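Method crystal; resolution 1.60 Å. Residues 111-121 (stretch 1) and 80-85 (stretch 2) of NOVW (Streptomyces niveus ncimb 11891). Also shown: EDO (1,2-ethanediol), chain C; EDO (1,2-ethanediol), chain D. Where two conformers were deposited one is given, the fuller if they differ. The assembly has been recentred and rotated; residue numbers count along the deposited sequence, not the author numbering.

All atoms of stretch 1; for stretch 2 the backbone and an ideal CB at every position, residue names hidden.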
ATOM      1  N   ARG A 111      -5.222 -17.260   2.182  1.00 12.68           N
ATOM      2  CA  ARG A 111      -6.326 -16.374   1.794  1.00 12.09           C
ATOM      3  C   ARG A 111      -5.975 -14.956   2.242  1.00 11.01           C
ATOM      4  O   ARG A 111      -5.746 -14.695   3.434  1.00 12.39           O
ATOM      5  CB  ARG A 111      -7.644 -16.829   2.403  1.00 12.00           C
ATOM      6  CG  ARG A 111      -8.803 -15.964   1.997  1.00 12.67           C
ATOM      7  CD  ARG A 111     -10.055 -16.274   2.777  1.00 13.90           C
ATOM      8  NE  ARG A 111     -11.211 -15.523   2.309  1.00 13.75           N
ATOM      9  CZ  ARG A 111     -12.136 -16.017   1.502  1.00 14.71           C
ATOM     10  NH1 ARG A 111     -11.996 -17.241   1.014  1.00 17.67           N
ATOM     11  NH2 ARG A 111     -13.167 -15.268   1.126  1.00 17.17           N
ATOM     12  N   LEU A 112      -5.842 -14.071   1.259  1.00  9.67           N
ATOM     13  CA  LEU A 112      -5.616 -12.645   1.482  1.00  9.16           C
ATOM     14  C   LEU A 112      -6.905 -11.944   1.124  1.00  9.40           C
ATOM     15  O   LEU A 112      -7.319 -11.955  -0.048  1.00  9.01           O
ATOM     16  CB  LEU A 112      -4.443 -12.123   0.640  1.00  9.14           C
ATOM     17  CG  LEU A 112      -3.072 -12.737   0.949  1.00  9.99           C
ATOM     18  CD1 LEU A 112      -1.997 -12.029   0.108  1.00 10.88           C
ATOM     19  CD2 LEU A 112      -2.777 -12.654   2.433  1.00 11.32           C
ATOM     20  N   ASP A 113      -7.559 -11.352   2.118  1.00  9.17           N
ATOM     21  CA  ASP A 113      -8.811 -10.667   1.842  1.00  8.65           C
ATOM     22  C   ASP A 113      -8.907  -9.377   2.623  1.00  8.30           C
ATOM     23  O   ASP A 113      -8.012  -9.028   3.407  1.00  9.10           O
ATOM     24  CB  ASP A 113     -10.016 -11.601   2.056  1.00  9.34           C
ATOM     25  CG  ASP A 113     -10.194 -12.033   3.497  1.00 10.85           C
ATOM     26  OD1 ASP A 113      -9.747 -11.335   4.408  1.00 10.23           O
ATOM     27  OD2 ASP A 113     -10.806 -13.069   3.820  1.00 11.52           O
ATOM     28  N   ASP A 114     -10.008  -8.691   2.382  1.00  8.30           N
ATOM     29  CA  ASP A 114     -10.278  -7.417   3.022  1.00  8.52           C
ATOM     30  C   ASP A 114     -11.017  -7.517   4.358  1.00  9.07           C
ATOM     31  O   ASP A 114     -11.515  -6.508   4.869  1.00 10.66           O
ATOM     32  CB  ASP A 114     -11.002  -6.483   2.064  1.00  9.05           C
ATOM     33  CG  ASP A 114     -12.386  -6.953   1.667  1.00  9.18           C
ATOM     34  OD1 ASP A 114     -12.884  -7.962   2.211  1.00 11.20           O
ATOM     35  OD2 ASP A 114     -13.045  -6.316   0.780  1.00 11.05           O
ATOM     36  N   VAL A 115     -11.049  -8.719   4.920  1.00  9.48           N
ATOM     37  CA  VAL A 115     -11.620  -8.960   6.223  1.00  9.56           C
ATOM     38  C   VAL A 115     -10.516  -9.136   7.258  1.00 10.04           C
ATOM     39  O   VAL A 115     -10.391  -8.352   8.188  1.00 10.88           O
ATOM     40  CB  VAL A 115     -12.544 -10.204   6.199  1.00 10.41           C
ATOM     41  CG1 VAL A 115     -13.091 -10.485   7.591  1.00 11.72           C
ATOM     42  CG2 VAL A 115     -13.683  -9.949   5.241  1.00 12.73           C
ATOM     43  N   SER A 116      -9.731 -10.198   7.116  1.00  9.88           N
ATOM     44  CA  SER A 116      -8.559 -10.402   7.965  1.00  9.67           C
ATOM     45  C   SER A 116      -7.361  -9.549   7.596  1.00  9.52           C
ATOM     46  O   SER A 116      -6.504  -9.245   8.452  1.00  8.94           O
ATOM     47  CB  SER A 116      -8.207 -11.894   8.064  1.00 10.11           C
ATOM     48  OG  SER A 116      -7.953 -12.504   6.825  1.00 10.82           O
ATOM     49  N   ARG A 117      -7.278  -9.182   6.332  1.00  9.18           N
ATOM     50  CA  ARG A 117      -6.274  -8.220   5.907  1.00  9.32           C
ATOM     51  C   ARG A 117      -4.826  -8.597   6.262  1.00  9.20           C
ATOM     52  O   ARG A 117      -3.986  -7.742   6.627  1.00  9.62           O
ATOM     53  CB  ARG A 117      -6.634  -6.835   6.428  1.00  9.45           C
ATOM     54  CG  ARG A 117      -7.933  -6.309   5.845  1.00  8.42           C
ATOM     55  CD  ARG A 117      -8.159  -4.821   6.110  1.00  9.15           C
ATOM     56  NE  ARG A 117      -9.445  -4.305   5.605  1.00 10.58           N
ATOM     57  CZ  ARG A 117      -9.646  -3.814   4.395  1.00 10.32           C
ATOM     58  NH1 ARG A 117      -8.659  -3.693   3.519  1.00 10.85           N
ATOM     59  NH2 ARG A 117     -10.866  -3.399   4.069  1.00 11.62           N
ATOM     60  N   ARG A 118      -4.535  -9.892   6.113  1.00  9.43           N
ATOM     61  CA  ARG A 118      -3.188 -10.415   6.267  1.00  9.31           C
ATOM     62  C   ARG A 118      -2.312  -9.962   5.089  1.00  8.32           C
ATOM     63  O   ARG A 118      -2.806  -9.524   4.036  1.00  8.77           O
ATOM     64  CB  ARG A 118      -3.199 -11.935   6.395  1.00  9.95           C
ATOM     65  CG  ARG A 118      -4.180 -12.442   7.441  1.00 13.91           C
ATOM     66  CD  ARG A 118      -3.571 -12.575   8.731  1.00 16.91           C
ATOM     67  NE  ARG A 118      -4.476 -12.897   9.846  1.00 17.65           N
ATOM     68  CZ  ARG A 118      -4.512 -14.059  10.461  1.00 20.18           C
ATOM     69  NH1 ARG A 118      -3.747 -15.076  10.065  1.00 20.53           N
ATOM     70  NH2 ARG A 118      -5.341 -14.221  11.475  1.00 21.92           N
ATOM     71  N   ALA A 119      -1.014 -10.066   5.297  1.00  8.30           N
ATOM     72  CA  ALA A 119      -0.018  -9.809   4.276  1.00  8.85           C
ATOM     73  C   ALA A 119       0.931 -11.013   4.234  1.00  9.29           C
ATOM     74  O   ALA A 119       1.085 -11.725   5.228  1.00  9.85           O
ATOM     75  CB  ALA A 119       0.735  -8.526   4.555  1.00  9.42           C
ATOM     76  N   VAL A 120       1.557 -11.211   3.079  1.00  9.42           N
ATOM     77  CA  VAL A 120       2.586 -12.203   2.924  1.00  9.45           C
ATOM     78  C   VAL A 120       3.847 -11.529   2.448  1.00  9.09           C
ATOM     79  O   VAL A 120       3.808 -10.731   1.514  1.00  9.44           O
ATOM     80  CB  VAL A 120       2.158 -13.332   1.960  1.00 10.75           C
ATOM     81  CG1 VAL A 120       3.311 -14.230   1.608  1.00 13.50           C
ATOM     82  CG2 VAL A 120       1.055 -14.167   2.549  1.00 11.09           C
ATOM     83  N   TYR A 121       4.969 -11.845   3.106  1.00  8.37           N
ATOM     84  CA  TYR A 121       6.288 -11.426   2.683  1.00  9.13           C
ATOM     85  C   TYR A 121       6.985 -12.629   2.070  1.00  9.54           C
ATOM     86  O   TYR A 121       7.021 -13.708   2.653  1.00  9.77           O
ATOM     87  CB  TYR A 121       7.104 -10.893   3.845  1.00  9.07           C
ATOM     88  CG  TYR A 121       8.555 -10.692   3.495  1.00 10.03           C
ATOM     89  CD1 TYR A 121       8.941  -9.628   2.687  1.00  9.84           C
ATOM     90  CD2 TYR A 121       9.540 -11.560   3.948  1.00 13.11           C
ATOM     91  CE1 TYR A 121      10.262  -9.434   2.336  1.00 13.43           C
ATOM     92  CE2 TYR A 121      10.866 -11.362   3.588  1.00 13.54           C
ATOM     93  CZ  TYR A 121      11.205 -10.298   2.778  1.00 13.90           C
ATOM     94  OH  TYR A 121      12.540 -10.062   2.429  1.00 17.52           O
ATOM     95  N   UNK A  80      12.299  -9.050  -3.299  1.00 12.53           N
ATOM     96  CA  UNK A  80      11.373  -9.480  -2.261  1.00 11.42           C
ATOM     97  C   UNK A  80      10.089  -8.683  -2.396  1.00 11.61           C
ATOM     98  O   UNK A  80      10.111  -7.564  -2.866  1.00 12.31           O
ATOM     99  CB  UNK A  80      11.980  -9.308  -0.867  1.00 11.42           C
ATOM    100  N   UNK A  81       8.986  -9.283  -1.977  1.00 11.54           N
ATOM    101  CA  UNK A  81       7.665  -8.671  -2.144  1.00 12.24           C
ATOM    102  C   UNK A  81       6.866  -8.816  -0.863  1.00 11.07           C
ATOM    103  O   UNK A  81       6.946  -9.832  -0.181  1.00 11.05           O
ATOM    104  CB  UNK A  81       6.911  -9.303  -3.316  1.00 12.24           C
ATOM    105  N   UNK A  82       6.047  -7.814  -0.588  1.00  9.46           N
ATOM    106  CA  UNK A  82       5.176  -7.765   0.579  1.00  9.59           C
ATOM    107  C   UNK A  82       3.802  -7.448   0.049  1.00  9.51           C
ATOM    108  O   UNK A  82       3.554  -6.348  -0.437  1.00  9.88           O
ATOM    109  CB  UNK A  82       5.639  -6.739   1.616  1.00  9.59           C
ATOM    110  N   UNK A  83       2.913  -8.429   0.128  1.00  8.60           N
ATOM    111  CA  UNK A  83       1.642  -8.415  -0.579  1.00  9.09           C
ATOM    112  C   UNK A  83       0.446  -8.480   0.352  1.00  9.22           C
ATOM    113  O   UNK A  83       0.430  -9.265   1.297  1.00  9.28           O
ATOM    114  CB  UNK A  83       1.584  -9.583  -1.566  1.00  9.09           C
ATOM    115  N   UNK A  84      -0.590  -7.686   0.038  1.00  8.95           N
ATOM    116  CA  UNK A  84      -1.841  -7.755   0.766  1.00  8.45           C
ATOM    117  C   UNK A  84      -3.030  -7.504  -0.137  1.00  7.82           C
ATOM    118  O   UNK A  84      -2.887  -6.927  -1.217  1.00  9.16           O
ATOM    119  CB  UNK A  84      -1.839  -6.749   1.919  1.00  8.45           C
ATOM    120  N   UNK A  85      -4.197  -7.981   0.259  1.00  7.58           N
ATOM    121  CA  UNK A  85      -5.416  -7.710  -0.507  1.00  8.18           C
ATOM    122  C   UNK A  85      -6.223  -6.636   0.188  1.00  7.78           C
ATOM    123  O   UNK A  85      -6.609  -6.784   1.346  1.00  8.80           O
ATOM    124  CB  UNK A  85      -6.253  -8.979  -0.681  1.00  8.18           C
TER
HETATM  125  C1  EDO C1192      -6.559  -9.750  11.655  1.00 20.38           C
HETATM  126  O1  EDO C1192      -5.961 -10.537  10.648  1.00 16.97           O
HETATM  127  C2  EDO C1192      -7.556 -10.615  12.388  1.00 23.09           C
HETATM  128  O2  EDO C1192      -6.947 -11.846  12.757  1.00 22.16           O
HETATM  129  C1  EDO D1193     -13.894  -4.304   6.848  1.00 24.93           C
HETATM  130  O1  EDO D1193     -12.627  -3.787   6.424  1.00 23.01           O
HETATM  131  C2  EDO D1193     -14.183  -5.729   6.366  1.00 24.48           C
HETATM  132  O2  EDO D1193     -14.204  -5.755   4.941  1.00 25.24           O

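Residues 119-121 run antiparallel to strand 81-85 (165° between their directions), and the backbone alone fixes the register: the amide N of position 83 lies 2.8 Å from Val 120 O, and Val 120 N lies 2.9 Å from the carbonyl O of 83. Both are hydrogen bonds, with N-H...O angles of 168° and 158°. CB directions alternate along the strand, so 82 and 84 share a face with Ala 119 and Tyr 121, while 83 shares the other with Val 120.

Position 80 precedes the strand. Its CB points toward stretch 1, and the ideal CB already sits 3.4 Å from Tyr 121 OH, which favours a small side chain, although a longer one could turn aside. The deposited residue is Ala 80; its CB packs 3.7 Å from Tyr 121 CE1.

At position 81 the CB points sideways and finds nothing of stretch 1 within 5.5 Å, so many residues would fit. It is Lys 81, whose end leads away; its carbonyl O receives a CA-H...O contact from Tyr 121 CA at 3.3 Å.

Position 82 pairs with Tyr 121 (CA-CA 4.4 Å). The backbone is extended (phi/psi -129/111). The ideal CB lies 4.4 Å from Val 120 O and 4.5 Å from Tyr 121 CD1, with no closer atom of stretch 1, and the small Ala 119 CB stands about 6.0 Å off on the same face; a broad apolar or aromatic side chain could lie over it, though others could be accommodated. Tyr 82 fills it with chi1 t: CD2 lies 3.8 Å from Tyr 121 CB, and CE1 lies 3.8 Å from Ala 119 CB. Its hydroxyl is hydrogen-bonded elsewhere in the structure.

On the opposite face, the ideal CB of 83 is 4.0 Å from Val 120 O, whose acceptor is already used by the amide of 83, and 4.6 Å from Leu 112 CD1; with the Val 120 side chain on the same face, apolar residues such as Val, Ile or Leu would suit. Val 83 is deposited. In the conformer given (chi1 p), CG1 reaches both Leu 112 CD1 and Val 120 CB, each at 4.0 Å.

The ideal CB of 84 lies 3.6 Å from Arg 118 O and 4.1 Å from Ala 119 CB. An acceptor beside a methyl suits a short donor such as Ser or Thr, though Ala or Val is conceivable. Thr 84 donates from OG1 to Arg 118 O at 2.7 Å, and a water links OG1 to Arg 117 O, donating to each at 2.8 Å.

Position 85 points toward stretch 1, its ideal CB a tight 3.2 Å from Leu 112 O, so a slim residue such as Ala, Ser or Cys looks best. Cys 85 takes chi1 t, and its CB packs 3.9 Å from Leu 112 CB. Another water accepts from Cys 85 N at 2.9 Å.

Stretch 2, residues 80-85: AKYVTC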
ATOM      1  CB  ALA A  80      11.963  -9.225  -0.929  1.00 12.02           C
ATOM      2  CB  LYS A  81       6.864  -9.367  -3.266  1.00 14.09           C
ATOM      3  CG  LYS A  81       7.274  -9.057  -4.658  1.00 19.51           C
ATOM      4  CD  LYS A  81       6.254  -9.714  -5.639  1.00 24.87           C
ATOM      5  CE  LYS A  81       5.894  -8.764  -6.748  1.00 28.52           C
ATOM      6  NZ  LYS A  81       7.084  -8.013  -7.235  1.00 31.36           N
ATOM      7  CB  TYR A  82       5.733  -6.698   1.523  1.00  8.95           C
ATOM      8  CG  TYR A  82       5.231  -6.679   2.947  1.00  9.25           C
ATOM      9  CD1 TYR A  82       4.042  -6.060   3.256  1.00  8.34           C
ATOM     10  CD2 TYR A  82       5.953  -7.266   3.976  1.00 10.04           C
ATOM     11  CE1 TYR A  82       3.570  -6.014   4.565  1.00  8.40           C
ATOM     12  CE2 TYR A  82       5.510  -7.223   5.274  1.00 10.02           C
ATOM     13  CZ  TYR A  82       4.309  -6.579   5.575  1.00  8.85           C
ATOM     14  OH  TYR A  82       3.908  -6.516   6.883  1.00 10.24           O
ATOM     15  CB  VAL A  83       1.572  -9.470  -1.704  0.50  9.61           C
ATOM     16  CG1 VAL A  83       1.613 -10.877  -1.166  0.50  9.74           C
ATOM     17  CG2 VAL A  83       0.345  -9.253  -2.590  0.50 10.31           C
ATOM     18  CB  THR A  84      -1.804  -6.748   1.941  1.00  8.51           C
ATOM     19  OG1 THR A  84      -2.828  -7.052   2.870  1.00  8.55           O
ATOM     20  CG2 THR A  84      -2.084  -5.322   1.522  1.00  9.26           C
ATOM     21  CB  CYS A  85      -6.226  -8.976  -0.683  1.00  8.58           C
ATOM     22  SG  CYS A  85      -7.834  -8.713  -1.481  1.00  9.77           S
TER
HETATM   23  O   HOH W   1      -3.712  -5.439   4.974  1.00 10.19           O
HETATM   24  O   HOH W   2      -5.162  -9.387   2.567  1.00  8.61           O
HETATM   25  O   HOH W   3      -6.049  -5.017   3.441  1.00 10.71           O
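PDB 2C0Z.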